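Guanine deaminase (PDB 6OHB) catalyses the zinc-dependent hydrolytic deamination of guanine to xanthine and ammonia, a step of purine degradation in Escherichia coli. Local coordinates at residues Pro76-Thr81 with Asn335-Leu340; Gln129-Gly134 with Ile159-Ile164; Ala386-Met391 with Arg427-Gly432. One frame throughout, in Å; residues are numbered along the deposited sequence.

All three contacts are buried, but at different depths: the centres of contacts 1, 2 and 3 lie about 7, 10 and 16 Å from the centre of the chain. Contacts 1 and 2 are apolar packing of helix ends, the first against the strand that leads to the zinc site, the second against a loop. Contact 3 is a backbone ladder between two strands, finished with an aromatic stack. Contacts 1 and 3 involve neighbouring antiparallel strands, 73-84 and 388-391, where Gly77 N hydrogen-bonds to Asp387 O. Phe78 N to Gly134 O and Asn335 ND2 to Asn133 OD1 join contacts 1 and 2; Thr428 and Asp431 tie contact 3 to Leu131 and Asn160.

Contact 1 of 3, residues Pro76-Thr81 with Asn335-Leu340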
ATOM      1  N   PRO A  76       7.526 -13.079 -16.745  1.00 31.42           N
ATOM      2  CA  PRO A  76       6.301 -13.356 -17.500  1.00 33.38           C
ATOM      3  C   PRO A  76       5.206 -12.376 -17.105  1.00 31.32           C
ATOM      4  O   PRO A  76       5.192 -11.850 -15.991  1.00 33.82           O
ATOM      5  CB  PRO A  76       5.945 -14.792 -17.096  1.00 34.06           C
ATOM      6  CG  PRO A  76       7.202 -15.360 -16.522  1.00 37.17           C
ATOM      7  CD  PRO A  76       7.917 -14.212 -15.891  1.00 32.32           C
ATOM      8  N   GLY A  77       4.293 -12.124 -18.041  1.00 29.61           N
ATOM      9  CA  GLY A  77       3.213 -11.187 -17.776  1.00 28.67           C
ATOM     10  C   GLY A  77       2.394 -11.607 -16.569  1.00 33.40           C
ATOM     11  O   GLY A  77       2.173 -12.796 -16.322  1.00 29.03           O
ATOM     12  N   PHE A  78       1.975 -10.619 -15.781  1.00 31.99           N
ATOM     13  CA  PHE A  78       1.181 -10.909 -14.596  1.00 31.24           C
ATOM     14  C   PHE A  78      -0.237 -11.339 -14.963  1.00 29.77           C
ATOM     15  O   PHE A  78      -0.810 -10.903 -15.972  1.00 27.40           O
ATOM     16  CB  PHE A  78       1.144  -9.696 -13.663  1.00 28.96           C
ATOM     17  CG  PHE A  78       2.503  -9.257 -13.203  1.00 35.43           C
ATOM     18  CD1 PHE A  78       3.418 -10.182 -12.726  1.00 35.73           C
ATOM     19  CD2 PHE A  78       2.875  -7.924 -13.267  1.00 36.32           C
ATOM     20  CE1 PHE A  78       4.675  -9.789 -12.311  1.00 34.95           C
ATOM     21  CE2 PHE A  78       4.133  -7.522 -12.853  1.00 36.22           C
ATOM     22  CZ  PHE A  78       5.034  -8.459 -12.374  1.00 44.62           C
ATOM     23  N   VAL A  79      -0.811 -12.168 -14.088  1.00 25.79           N
ATOM     24  CA  VAL A  79      -2.117 -12.786 -14.280  1.00 33.49           C
ATOM     25  C   VAL A  79      -3.026 -12.309 -13.152  1.00 40.44           C
ATOM     26  O   VAL A  79      -2.818 -12.661 -11.981  1.00 36.80           O
ATOM     27  CB  VAL A  79      -2.025 -14.316 -14.299  1.00 36.12           C
ATOM     28  CG1 VAL A  79      -3.406 -14.923 -14.497  1.00 40.11           C
ATOM     29  CG2 VAL A  79      -1.055 -14.778 -15.393  1.00 33.84           C
ATOM     30  N   ASP A  80      -4.048 -11.529 -13.508  1.00 36.21           N
ATOM     31  CA  ASP A  80      -4.995 -10.940 -12.566  1.00 42.22           C
ATOM     32  C   ASP A  80      -6.290 -11.747 -12.620  1.00 41.36           C
ATOM     33  O   ASP A  80      -7.043 -11.653 -13.595  1.00 43.76           O
ATOM     34  CB  ASP A  80      -5.245  -9.478 -12.933  1.00 38.81           C
ATOM     35  CG  ASP A  80      -5.913  -8.691 -11.817  1.00 52.83           C
ATOM     36  OD1 ASP A  80      -6.633  -9.293 -10.987  1.00 51.03           O
ATOM     37  OD2 ASP A  80      -5.717  -7.457 -11.783  1.00 49.06           O
ATOM     38  N   THR A  81      -6.580 -12.498 -11.557  1.00 34.43           N
ATOM     39  CA  THR A  81      -7.650 -13.491 -11.621  1.00 42.68           C
ATOM     40  C   THR A  81      -9.025 -12.984 -11.181  1.00 40.43           C
ATOM     41  O   THR A  81      -9.976 -13.773 -11.199  1.00 43.92           O
ATOM     42  CB  THR A  81      -7.282 -14.727 -10.792  1.00 42.06           C
ATOM     43  OG1 THR A  81      -7.101 -14.361  -9.417  1.00 36.65           O
ATOM     44  CG2 THR A  81      -6.009 -15.379 -11.330  1.00 40.62           C
ATOM     45  N   ASN A 335      -2.065  -2.733  -9.866  1.00 41.69           N
ATOM     46  CA  ASN A 335      -0.693  -3.221  -9.846  1.00 40.68           C
ATOM     47  C   ASN A 335      -0.575  -4.506  -9.040  1.00 44.32           C
ATOM     48  O   ASN A 335      -0.980  -4.559  -7.873  1.00 38.28           O
ATOM     49  CB  ASN A 335       0.244  -2.157  -9.276  1.00 38.74           C
ATOM     50  CG  ASN A 335       1.706  -2.490  -9.508  1.00 42.82           C
ATOM     51  OD1 ASN A 335       2.344  -3.148  -8.682  1.00 41.81           O
ATOM     52  ND2 ASN A 335       2.242  -2.047 -10.643  1.00 39.28           N
ATOM     53  N   MET A 336       0.008  -5.531  -9.670  1.00 35.56           N
ATOM     54  CA  MET A 336       0.154  -6.834  -9.031  1.00 33.46           C
ATOM     55  C   MET A 336       1.177  -6.801  -7.900  1.00 39.13           C
ATOM     56  O   MET A 336       1.013  -7.495  -6.889  1.00 34.97           O
ATOM     57  CB  MET A 336       0.550  -7.878 -10.080  1.00 36.98           C
ATOM     58  CG  MET A 336       0.640  -9.320  -9.576  1.00 42.30           C
ATOM     59  SD  MET A 336      -0.904 -10.014  -8.948  1.00 49.67           S
ATOM     60  CE  MET A 336      -2.104  -9.351 -10.103  1.00 45.91           C
ATOM     61  N   LEU A 337       2.245  -6.011  -8.048  1.00 34.84           N
ATOM     62  CA  LEU A 337       3.244  -5.931  -6.985  1.00 35.87           C
ATOM     63  C   LEU A 337       2.615  -5.424  -5.693  1.00 40.98           C
ATOM     64  O   LEU A 337       2.844  -5.983  -4.611  1.00 40.65           O
ATOM     65  CB  LEU A 337       4.417  -5.045  -7.415  1.00 34.02           C
ATOM     66  CG  LEU A 337       5.164  -5.454  -8.690  1.00 41.47           C
ATOM     67  CD1 LEU A 337       6.201  -4.404  -9.062  1.00 41.10           C
ATOM     68  CD2 LEU A 337       5.813  -6.818  -8.525  1.00 35.53           C
ATOM     69  N   GLN A 338       1.817  -4.358  -5.791  1.00 35.00           N
ATOM     70  CA  GLN A 338       1.127  -3.832  -4.621  1.00 38.45           C
ATOM     71  C   GLN A 338       0.100  -4.825  -4.086  1.00 35.05           C
ATOM     72  O   GLN A 338      -0.092  -4.930  -2.866  1.00 37.80           O
ATOM     73  CB  GLN A 338       0.469  -2.496  -4.974  1.00 32.81           C
ATOM     74  CG  GLN A 338       1.473  -1.450  -5.424  1.00 36.65           C
ATOM     75  CD  GLN A 338       0.843  -0.099  -5.697  1.00 42.78           C
ATOM     76  OE1 GLN A 338       0.033   0.047  -6.611  1.00 48.73           O
ATOM     77  NE2 GLN A 338       1.220   0.898  -4.907  1.00 46.56           N
ATOM     78  N   THR A 339      -0.568  -5.567  -4.981  1.00 33.60           N
ATOM     79  CA  THR A 339      -1.493  -6.612  -4.538  1.00 36.89           C
ATOM     80  C   THR A 339      -0.776  -7.657  -3.694  1.00 36.72           C
ATOM     81  O   THR A 339      -1.289  -8.095  -2.656  1.00 41.93           O
ATOM     82  CB  THR A 339      -2.178  -7.270  -5.737  1.00 41.27           C
ATOM     83  OG1 THR A 339      -2.856  -6.273  -6.507  1.00 38.94           O
ATOM     84  CG2 THR A 339      -3.188  -8.308  -5.273  1.00 41.24           C
ATOM     85  N   LEU A 340       0.416  -8.069  -4.123  1.00 41.31           N
ATOM     86  CA  LEU A 340       1.172  -9.043  -3.348  1.00 39.29           C
ATOM     87  C   LEU A 340       1.674  -8.433  -2.046  1.00 33.56           C
ATOM     88  O   LEU A 340       1.774  -9.132  -1.034  1.00 40.84           O
ATOM     89  CB  LEU A 340       2.335  -9.583  -4.174  1.00 34.77           C
ATOM     90  CG  LEU A 340       1.966 -10.372  -5.431  1.00 42.28           C
ATOM     91  CD1 LEU A 340       3.195 -10.530  -6.320  1.00 39.43           C
ATOM     92  CD2 LEU A 340       1.369 -11.728  -5.071  1.00 38.64           C
TER
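This is a buried apolar helix-on-strand contact in the TIM-barrel part of the amidohydrolase fold, where the first turn of the helix starting at Met336 packs on strand residues 78-81. The two short axes approach to 10.3 Å at 63°. Met336 carries the contact. Its CG lies anti to the backbone N (chi1 -176°), and bends at chi2 and chi3 then curl the chain along the strand. Met336 CB sits 3.9 Å from Phe78 CG, the two side chains crossing obliquely, while Met336 CE turns away from the ring and lies along the strand backbone, 3.9 Å from Val79 O and 4.1 Å from Asp80 CA. At the far end of the Phe78 ring, CZ meets Leu337 CD2 at 4.3 Å. An alanine at Met336 would keep the CB touch but lose CG from beside Phe78 and the methyl against Val79 and Asp80, and would probably loosen the packing just before the zinc ligands His82 and His84. The helix start is fixed by Asn335, the N-cap, whose OD1 accepts Gln338 N in the carbonyl plane at 3.2 Å. Asp80 OD2 is hydrogen-bonded to Thr326 OG1, next to the zinc ligand Asp327. Ala363 of helix 356-363 touches both Phe78 and Met336, Met324 of strand 321-324 lies against Met336, and Met391 of strand 388-391 packs on Phe78 and Leu337.

Contact 2 of 3, residues Gln129-Gly134 with Ile159-Ile164; sequences QLLRNG and INMRMI
Leu130 and Leu131 both hold CG anti to the carbonyl carbon (chi1 -68° and -65°), whereas Met161 and Met163 set CG anti to the backbone N and bend only at chi3, so two leucine tips and two long methionine chains converge from facing backbones. Leu131 and Met161 meet tip to tip, CD2 to CE at 3.8 Å. The other branch of Leu131, CD1, is 4.0 Å from CD1 of Ile159, again end on. Met163 CE comes up to Leu130 CD1 at 4.0 Å, the two chains crossing at about a right angle. Met161 CE also lies 4.2 Å from Leu130 CD1, so this methyl touches both leucines. Through these purely apolar touches the end of helix 116-132, which leads into strand 135-141, packs on the loop leading into the neighbouring parallel strand 164-169, in the helical layer around the amidohydrolase barrel. Helices 116-132 and 146-158 both finish in a Schellman motif, with Gly134 and Asn160 as the C-prime residues at positive phi. Asn133 ND2 donates in the carbonyl plane to Gln129 O at 2.9 Å and 174°, almost straight. Val435 and Tyr436 of strand 433-437 also pack on Leu131, and Pro397 of the second subunit touches Gln129 and Arg132.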
ATOM      1  N   GLN A 129      -4.595   0.575 -18.451  1.00 38.15           N
ATOM      2  CA  GLN A 129      -4.183   0.355 -17.068  1.00 38.58           C
ATOM      3  C   GLN A 129      -3.601  -1.039 -16.883  1.00 37.34           C
ATOM      4  O   GLN A 129      -2.600  -1.208 -16.177  1.00 39.72           O
ATOM      5  CB  GLN A 129      -5.354   0.587 -16.114  1.00 41.35           C
ATOM      6  CG  GLN A 129      -5.901   2.003 -16.145  1.00 34.93           C
ATOM      7  CD  GLN A 129      -4.810   3.056 -16.146  1.00 36.89           C
ATOM      8  OE1 GLN A 129      -4.085   3.211 -15.170  1.00 45.52           O
ATOM      9  NE2 GLN A 129      -4.689   3.784 -17.251  1.00 38.57           N
ATOM     10  N   LEU A 130      -4.236  -2.053 -17.476  1.00 38.65           N
ATOM     11  CA  LEU A 130      -3.674  -3.401 -17.430  1.00 39.07           C
ATOM     12  C   LEU A 130      -2.243  -3.417 -17.962  1.00 37.65           C
ATOM     13  O   LEU A 130      -1.328  -3.934 -17.309  1.00 34.36           O
ATOM     14  CB  LEU A 130      -4.550  -4.369 -18.224  1.00 38.28           C
ATOM     15  CG  LEU A 130      -5.936  -4.672 -17.657  1.00 43.19           C
ATOM     16  CD1 LEU A 130      -6.653  -5.673 -18.550  1.00 42.83           C
ATOM     17  CD2 LEU A 130      -5.833  -5.182 -16.223  1.00 38.99           C
ATOM     18  N   LEU A 131      -2.036  -2.864 -19.160  1.00 39.06           N
ATOM     19  CA  LEU A 131      -0.717  -2.925 -19.787  1.00 37.35           C
ATOM     20  C   LEU A 131       0.334  -2.190 -18.957  1.00 40.31           C
ATOM     21  O   LEU A 131       1.415  -2.731 -18.688  1.00 35.59           O
ATOM     22  CB  LEU A 131      -0.782  -2.361 -21.207  1.00 30.96           C
ATOM     23  CG  LEU A 131      -1.641  -3.181 -22.170  1.00 38.53           C
ATOM     24  CD1 LEU A 131      -1.604  -2.576 -23.564  1.00 37.82           C
ATOM     25  CD2 LEU A 131      -1.172  -4.633 -22.191  1.00 32.38           C
ATOM     26  N   ARG A 132       0.030  -0.959 -18.524  1.00 36.76           N
ATOM     27  CA  ARG A 132       1.038  -0.173 -17.815  1.00 39.31           C
ATOM     28  C   ARG A 132       1.409  -0.760 -16.458  1.00 31.64           C
ATOM     29  O   ARG A 132       2.419  -0.346 -15.881  1.00 33.92           O
ATOM     30  CB  ARG A 132       0.574   1.280 -17.639  1.00 42.45           C
ATOM     31  CG  ARG A 132      -0.393   1.499 -16.495  1.00 42.95           C
ATOM     32  CD  ARG A 132      -0.064   2.771 -15.709  1.00 54.29           C
ATOM     33  NE  ARG A 132       0.138   3.930 -16.574  1.00 56.69           N
ATOM     34  CZ  ARG A 132       0.586   5.109 -16.153  1.00 58.08           C
ATOM     35  NH1 ARG A 132       0.875   5.294 -14.872  1.00 56.69           N
ATOM     36  NH2 ARG A 132       0.740   6.105 -17.013  1.00 57.15           N
ATOM     37  N   ASN A 133       0.645  -1.718 -15.941  1.00 29.55           N
ATOM     38  CA  ASN A 133       1.003  -2.389 -14.700  1.00 31.76           C
ATOM     39  C   ASN A 133       1.530  -3.804 -14.922  1.00 37.42           C
ATOM     40  O   ASN A 133       1.744  -4.535 -13.950  1.00 35.75           O
ATOM     41  CB  ASN A 133      -0.190  -2.399 -13.746  1.00 32.17           C
ATOM     42  CG  ASN A 133      -0.457  -1.025 -13.148  1.00 38.33           C
ATOM     43  OD1 ASN A 133       0.159  -0.638 -12.157  1.00 41.28           O
ATOM     44  ND2 ASN A 133      -1.354  -0.275 -13.766  1.00 30.34           N
ATOM     45  N   GLY A 134       1.731  -4.214 -16.172  1.00 32.34           N
ATOM     46  CA  GLY A 134       2.307  -5.516 -16.427  1.00 39.50           C
ATOM     47  C   GLY A 134       1.343  -6.678 -16.373  1.00 39.56           C
ATOM     48  O   GLY A 134       1.793  -7.828 -16.373  1.00 37.14           O
ATOM     49  N   ILE A 159      -5.207  -5.857 -29.680  1.00 48.49           N
ATOM     50  CA  ILE A 159      -3.807  -6.165 -29.414  1.00 39.04           C
ATOM     51  C   ILE A 159      -3.577  -7.662 -29.266  1.00 45.33           C
ATOM     52  O   ILE A 159      -2.496  -8.080 -28.834  1.00 45.12           O
ATOM     53  CB  ILE A 159      -3.299  -5.419 -28.169  1.00 45.98           C
ATOM     54  CG1 ILE A 159      -4.065  -5.884 -26.926  1.00 39.16           C
ATOM     55  CG2 ILE A 159      -3.422  -3.913 -28.356  1.00 47.85           C
ATOM     56  CD1 ILE A 159      -3.384  -5.539 -25.620  1.00 41.35           C
ATOM     57  N   ASN A 160      -4.567  -8.481 -29.621  1.00 41.36           N
ATOM     58  CA  ASN A 160      -4.504  -9.936 -29.487  1.00 47.28           C
ATOM     59  C   ASN A 160      -4.110 -10.355 -28.068  1.00 46.40           C
ATOM     60  O   ASN A 160      -3.267 -11.232 -27.851  1.00 45.43           O
ATOM     61  CB  ASN A 160      -3.559 -10.544 -30.522  1.00 44.46           C
ATOM     62  CG  ASN A 160      -3.737 -12.044 -30.651  1.00 47.80           C
ATOM     63  OD1 ASN A 160      -4.783 -12.593 -30.292  1.00 50.25           O
ATOM     64  ND2 ASN A 160      -2.709 -12.719 -31.148  1.00 48.92           N
ATOM     65  N   MET A 161      -4.765  -9.739 -27.094  1.00 39.34           N
ATOM     66  CA  MET A 161      -4.570 -10.067 -25.693  1.00 40.75           C
ATOM     67  C   MET A 161      -5.311 -11.356 -25.352  1.00 39.83           C
ATOM     68  O   MET A 161      -6.372 -11.650 -25.913  1.00 40.12           O
ATOM     69  CB  MET A 161      -5.084  -8.916 -24.826  1.00 43.37           C
ATOM     70  CG  MET A 161      -4.896  -9.067 -23.332  1.00 47.36           C
ATOM     71  SD  MET A 161      -5.525  -7.599 -22.472  1.00 52.05           S
ATOM     72  CE  MET A 161      -4.060  -7.042 -21.613  1.00 47.15           C
ATOM     73  N   ARG A 162      -4.733 -12.150 -24.447  1.00 38.99           N
ATOM     74  CA  ARG A 162      -5.442 -13.295 -23.879  1.00 41.20           C
ATOM     75  C   ARG A 162      -6.182 -12.831 -22.630  1.00 43.37           C
ATOM     76  O   ARG A 162      -5.562 -12.537 -21.602  1.00 40.31           O
ATOM     77  CB  ARG A 162      -4.502 -14.453 -23.551  1.00 43.10           C
ATOM     78  CG  ARG A 162      -5.265 -15.703 -23.109  1.00 44.54           C
ATOM     79  CD  ARG A 162      -4.402 -16.959 -23.118  1.00 42.73           C
ATOM     80  NE  ARG A 162      -4.048 -17.406 -24.468  1.00 48.59           N
ATOM     81  CZ  ARG A 162      -4.805 -18.193 -25.230  1.00 48.42           C
ATOM     82  NH1 ARG A 162      -5.978 -18.631 -24.790  1.00 45.92           N
ATOM     83  NH2 ARG A 162      -4.387 -18.550 -26.440  1.00 48.07           N
ATOM     84  N   MET A 163      -7.507 -12.782 -22.717  1.00 40.92           N
ATOM     85  CA  MET A 163      -8.349 -12.282 -21.645  1.00 44.87           C
ATOM     86  C   MET A 163      -9.592 -13.153 -21.533  1.00 44.57           C
ATOM     87  O   MET A 163     -10.185 -13.535 -22.545  1.00 44.90           O
ATOM     88  CB  MET A 163      -8.753 -10.820 -21.901  1.00 44.91           C
ATOM     89  CG  MET A 163      -9.947 -10.346 -21.087  1.00 45.87           C
ATOM     90  SD  MET A 163     -10.443  -8.664 -21.491  1.00 51.73           S
ATOM     91  CE  MET A 163      -8.988  -7.749 -20.980  1.00 54.09           C
ATOM     92  N   ILE A 164      -9.990 -13.445 -20.301  1.00 40.04           N
ATOM     93  CA  ILE A 164     -11.251 -14.116 -20.022  1.00 39.39           C
ATOM     94  C   ILE A 164     -12.220 -13.077 -19.477  1.00 43.96           C
ATOM     95  O   ILE A 164     -11.904 -12.365 -18.514  1.00 39.81           O
ATOM     96  CB  ILE A 164     -11.063 -15.269 -19.023  1.00 37.55           C
ATOM     97  CG1 ILE A 164      -9.791 -16.053 -19.338  1.00 42.76           C
ATOM     98  CG2 ILE A 164     -12.290 -16.178 -19.021  1.00 39.02           C
ATOM     99  CD1 ILE A 164      -9.497 -17.154 -18.341  1.00 41.58           C
TER

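Contact 3 of 3, residues Ala386-Met391 with Arg427-Gly432; sequences ADFVVM and RTYVDG
Strands 388-391 and 427-430 run antiparallel at 170°, their axes 4.7 Å apart, with Phe388-Tyr429 and Val390-Arg427 as hydrogen-bonded pairs and Val389-Thr428 as the non-hydrogen-bonded pair between them. Phe388 and Tyr429 project from the same face and stack in offset fashion, ring planes 10° apart and centroids 4.5 Å apart. The stack is close: Phe388 CZ lies over the Tyr429 ring, 3.3 Å from its CG, while the CB of Tyr429 sits over the Phe388 face in a CH-pi contact. Phe388 CG stands between the backbone N and the carbonyl carbon, which lays the ring alongside Tyr429. On the same face Val390 lies beside Arg427, CB to CB at 3.9 Å. The Tyr429 hydroxyl bonds to that of Tyr69. Past the paired strands, Asp387 OD1 takes Asp431 N at 2.9 Å, almost straight at 178°, while OD2 forms a salt bridge with Arg201. Gly432 N donates a hydrogen bond to Ala386 O at 2.9 Å, fastening the turn, where Asp431 and Gly432 both have positive phi. Strand 425-430 folds back through this turn into strand 433-437, a beta hairpin whose first strand pairs antiparallel with 388-391, which in turn lies beside strand 73-84 of the amidohydrolase domain.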
ATOM      1  N   ALA A 386       4.160 -15.401 -25.911  1.00 37.37           N
ATOM      2  CA  ALA A 386       5.174 -14.441 -25.472  1.00 36.33           C
ATOM      3  C   ALA A 386       4.506 -13.182 -24.914  1.00 38.82           C
ATOM      4  O   ALA A 386       4.495 -12.112 -25.522  1.00 35.05           O
ATOM      5  CB  ALA A 386       6.127 -14.120 -26.619  1.00 30.39           C
ATOM      6  N   ASP A 387       3.953 -13.334 -23.714  1.00 36.69           N
ATOM      7  CA  ASP A 387       3.437 -12.225 -22.916  1.00 35.57           C
ATOM      8  C   ASP A 387       4.444 -12.003 -21.799  1.00 32.49           C
ATOM      9  O   ASP A 387       4.610 -12.872 -20.939  1.00 34.46           O
ATOM     10  CB  ASP A 387       2.066 -12.543 -22.319  1.00 34.72           C
ATOM     11  CG  ASP A 387       0.994 -12.793 -23.362  1.00 39.33           C
ATOM     12  OD1 ASP A 387       1.163 -12.388 -24.535  1.00 40.85           O
ATOM     13  OD2 ASP A 387      -0.032 -13.407 -22.991  1.00 37.54           O
ATOM     14  N   PHE A 388       5.122 -10.858 -21.798  1.00 29.08           N
ATOM     15  CA  PHE A 388       6.105 -10.646 -20.745  1.00 31.30           C
ATOM     16  C   PHE A 388       6.266  -9.159 -20.464  1.00 31.87           C
ATOM     17  O   PHE A 388       5.795  -8.301 -21.214  1.00 24.82           O
ATOM     18  CB  PHE A 388       7.456 -11.294 -21.085  1.00 34.23           C
ATOM     19  CG  PHE A 388       8.096 -10.782 -22.353  1.00 37.03           C
ATOM     20  CD1 PHE A 388       7.770 -11.329 -23.583  1.00 34.50           C
ATOM     21  CD2 PHE A 388       9.062  -9.784 -22.304  1.00 37.48           C
ATOM     22  CE1 PHE A 388       8.373 -10.873 -24.747  1.00 32.59           C
ATOM     23  CE2 PHE A 388       9.671  -9.327 -23.461  1.00 34.47           C
ATOM     24  CZ  PHE A 388       9.324  -9.873 -24.685  1.00 32.87           C
ATOM     25  N   VAL A 389       6.927  -8.871 -19.345  1.00 28.36           N
ATOM     26  CA  VAL A 389       7.089  -7.519 -18.830  1.00 30.94           C
ATOM     27  C   VAL A 389       8.563  -7.282 -18.530  1.00 32.29           C
ATOM     28  O   VAL A 389       9.205  -8.089 -17.842  1.00 33.15           O
ATOM     29  CB  VAL A 389       6.244  -7.278 -17.563  1.00 36.11           C
ATOM     30  CG1 VAL A 389       6.332  -5.815 -17.133  1.00 34.97           C
ATOM     31  CG2 VAL A 389       4.801  -7.695 -17.796  1.00 33.38           C
ATOM     32  N   VAL A 390       9.098  -6.185 -19.050  1.00 27.25           N
ATOM     33  CA  VAL A 390      10.410  -5.691 -18.653  1.00 29.48           C
ATOM     34  C   VAL A 390      10.198  -4.728 -17.491  1.00 38.34           C
ATOM     35  O   VAL A 390       9.522  -3.701 -17.647  1.00 33.70           O
ATOM     36  CB  VAL A 390      11.121  -5.002 -19.826  1.00 29.44           C
ATOM     37  CG1 VAL A 390      12.538  -4.631 -19.439  1.00 27.90           C
ATOM     38  CG2 VAL A 390      11.098  -5.904 -21.060  1.00 29.55           C
ATOM     39  N   MET A 391      10.814  -5.049 -16.348  1.00 33.20           N
ATOM     40  CA  MET A 391      10.670  -4.375 -15.070  1.00 36.62           C
ATOM     41  C   MET A 391      11.940  -3.613 -14.734  1.00 39.70           C
ATOM     42  O   MET A 391      13.052  -4.077 -15.014  1.00 34.86           O
ATOM     43  CB  MET A 391      10.435  -5.373 -13.927  1.00 35.46           C
ATOM     44  CG  MET A 391       9.356  -6.400 -14.142  1.00 41.30           C
ATOM     45  SD  MET A 391       7.785  -5.836 -13.498  1.00 64.30           S
ATOM     46  CE  MET A 391       8.229  -5.535 -11.788  1.00 58.11           C
ATOM     47  N   ARG A 427       8.507  -1.982 -19.891  1.00 35.55           N
ATOM     48  CA  ARG A 427       7.937  -2.368 -21.176  1.00 34.48           C
ATOM     49  C   ARG A 427       6.961  -3.515 -20.949  1.00 34.48           C
ATOM     50  O   ARG A 427       7.152  -4.337 -20.048  1.00 31.69           O
ATOM     51  CB  ARG A 427       9.018  -2.810 -22.193  1.00 27.50           C
ATOM     52  CG  ARG A 427      10.066  -1.759 -22.607  1.00 27.71           C
ATOM     53  CD  ARG A 427       9.534  -0.776 -23.642  1.00 35.27           C
ATOM     54  NE  ARG A 427      10.555   0.173 -24.094  1.00 34.94           N
ATOM     55  CZ  ARG A 427      10.895   1.291 -23.450  1.00 41.03           C
ATOM     56  NH1 ARG A 427      10.301   1.627 -22.305  1.00 31.06           N
ATOM     57  NH2 ARG A 427      11.832   2.082 -23.956  1.00 38.92           N
ATOM     58  N   THR A 428       5.917  -3.573 -21.774  1.00 32.53           N
ATOM     59  CA  THR A 428       4.994  -4.701 -21.763  1.00 32.87           C
ATOM     60  C   THR A 428       4.826  -5.227 -23.183  1.00 33.45           C
ATOM     61  O   THR A 428       4.461  -4.468 -24.097  1.00 32.83           O
ATOM     62  CB  THR A 428       3.629  -4.327 -21.161  1.00 32.53           C
ATOM     63  OG1 THR A 428       3.812  -3.869 -19.816  1.00 29.73           O
ATOM     64  CG2 THR A 428       2.699  -5.538 -21.143  1.00 29.26           C
ATOM     65  N   TYR A 429       5.065  -6.533 -23.341  1.00 29.18           N
ATOM     66  CA  TYR A 429       4.914  -7.259 -24.593  1.00 38.26           C
ATOM     67  C   TYR A 429       3.715  -8.194 -24.485  1.00 34.95           C
ATOM     68  O   TYR A 429       3.610  -8.973 -23.526  1.00 32.63           O
ATOM     69  CB  TYR A 429       6.170  -8.082 -24.911  1.00 30.78           C
ATOM     70  CG  TYR A 429       7.355  -7.297 -25.440  1.00 39.14           C
ATOM     71  CD1 TYR A 429       8.136  -6.513 -24.590  1.00 37.39           C
ATOM     72  CD2 TYR A 429       7.707  -7.353 -26.788  1.00 38.43           C
ATOM     73  CE1 TYR A 429       9.231  -5.795 -25.073  1.00 37.84           C
ATOM     74  CE2 TYR A 429       8.797  -6.640 -27.279  1.00 38.15           C
ATOM     75  CZ  TYR A 429       9.556  -5.865 -26.417  1.00 41.27           C
ATOM     76  OH  TYR A 429      10.638  -5.161 -26.905  1.00 38.10           O
ATOM     77  N   VAL A 430       2.832  -8.134 -25.478  1.00 33.17           N
ATOM     78  CA  VAL A 430       1.689  -9.034 -25.575  1.00 39.00           C
ATOM     79  C   VAL A 430       1.701  -9.667 -26.960  1.00 37.20           C
ATOM     80  O   VAL A 430       1.857  -8.962 -27.966  1.00 34.70           O
ATOM     81  CB  VAL A 430       0.360  -8.298 -25.317  1.00 32.76           C
ATOM     82  CG1 VAL A 430      -0.815  -9.110 -25.824  1.00 31.74           C
ATOM     83  CG2 VAL A 430       0.204  -7.998 -23.828  1.00 36.23           C
ATOM     84  N   ASP A 431       1.544 -10.993 -27.009  1.00 36.99           N
ATOM     85  CA  ASP A 431       1.577 -11.741 -28.271  1.00 44.21           C
ATOM     86  C   ASP A 431       2.887 -11.486 -29.023  1.00 40.92           C
ATOM     87  O   ASP A 431       2.904 -11.306 -30.242  1.00 41.18           O
ATOM     88  CB  ASP A 431       0.357 -11.411 -29.139  1.00 42.06           C
ATOM     89  CG  ASP A 431       0.215 -12.346 -30.330  1.00 50.28           C
ATOM     90  OD1 ASP A 431       0.302 -13.578 -30.136  1.00 52.08           O
ATOM     91  OD2 ASP A 431       0.013 -11.844 -31.458  1.00 51.76           O
ATOM     92  N   GLY A 432       3.987 -11.404 -28.277  1.00 43.44           N
ATOM     93  CA  GLY A 432       5.283 -11.170 -28.877  1.00 42.73           C
ATOM     94  C   GLY A 432       5.478  -9.772 -29.411  1.00 40.48           C
ATOM     95  O   GLY A 432       6.455  -9.521 -30.120  1.00 43.09           O
TER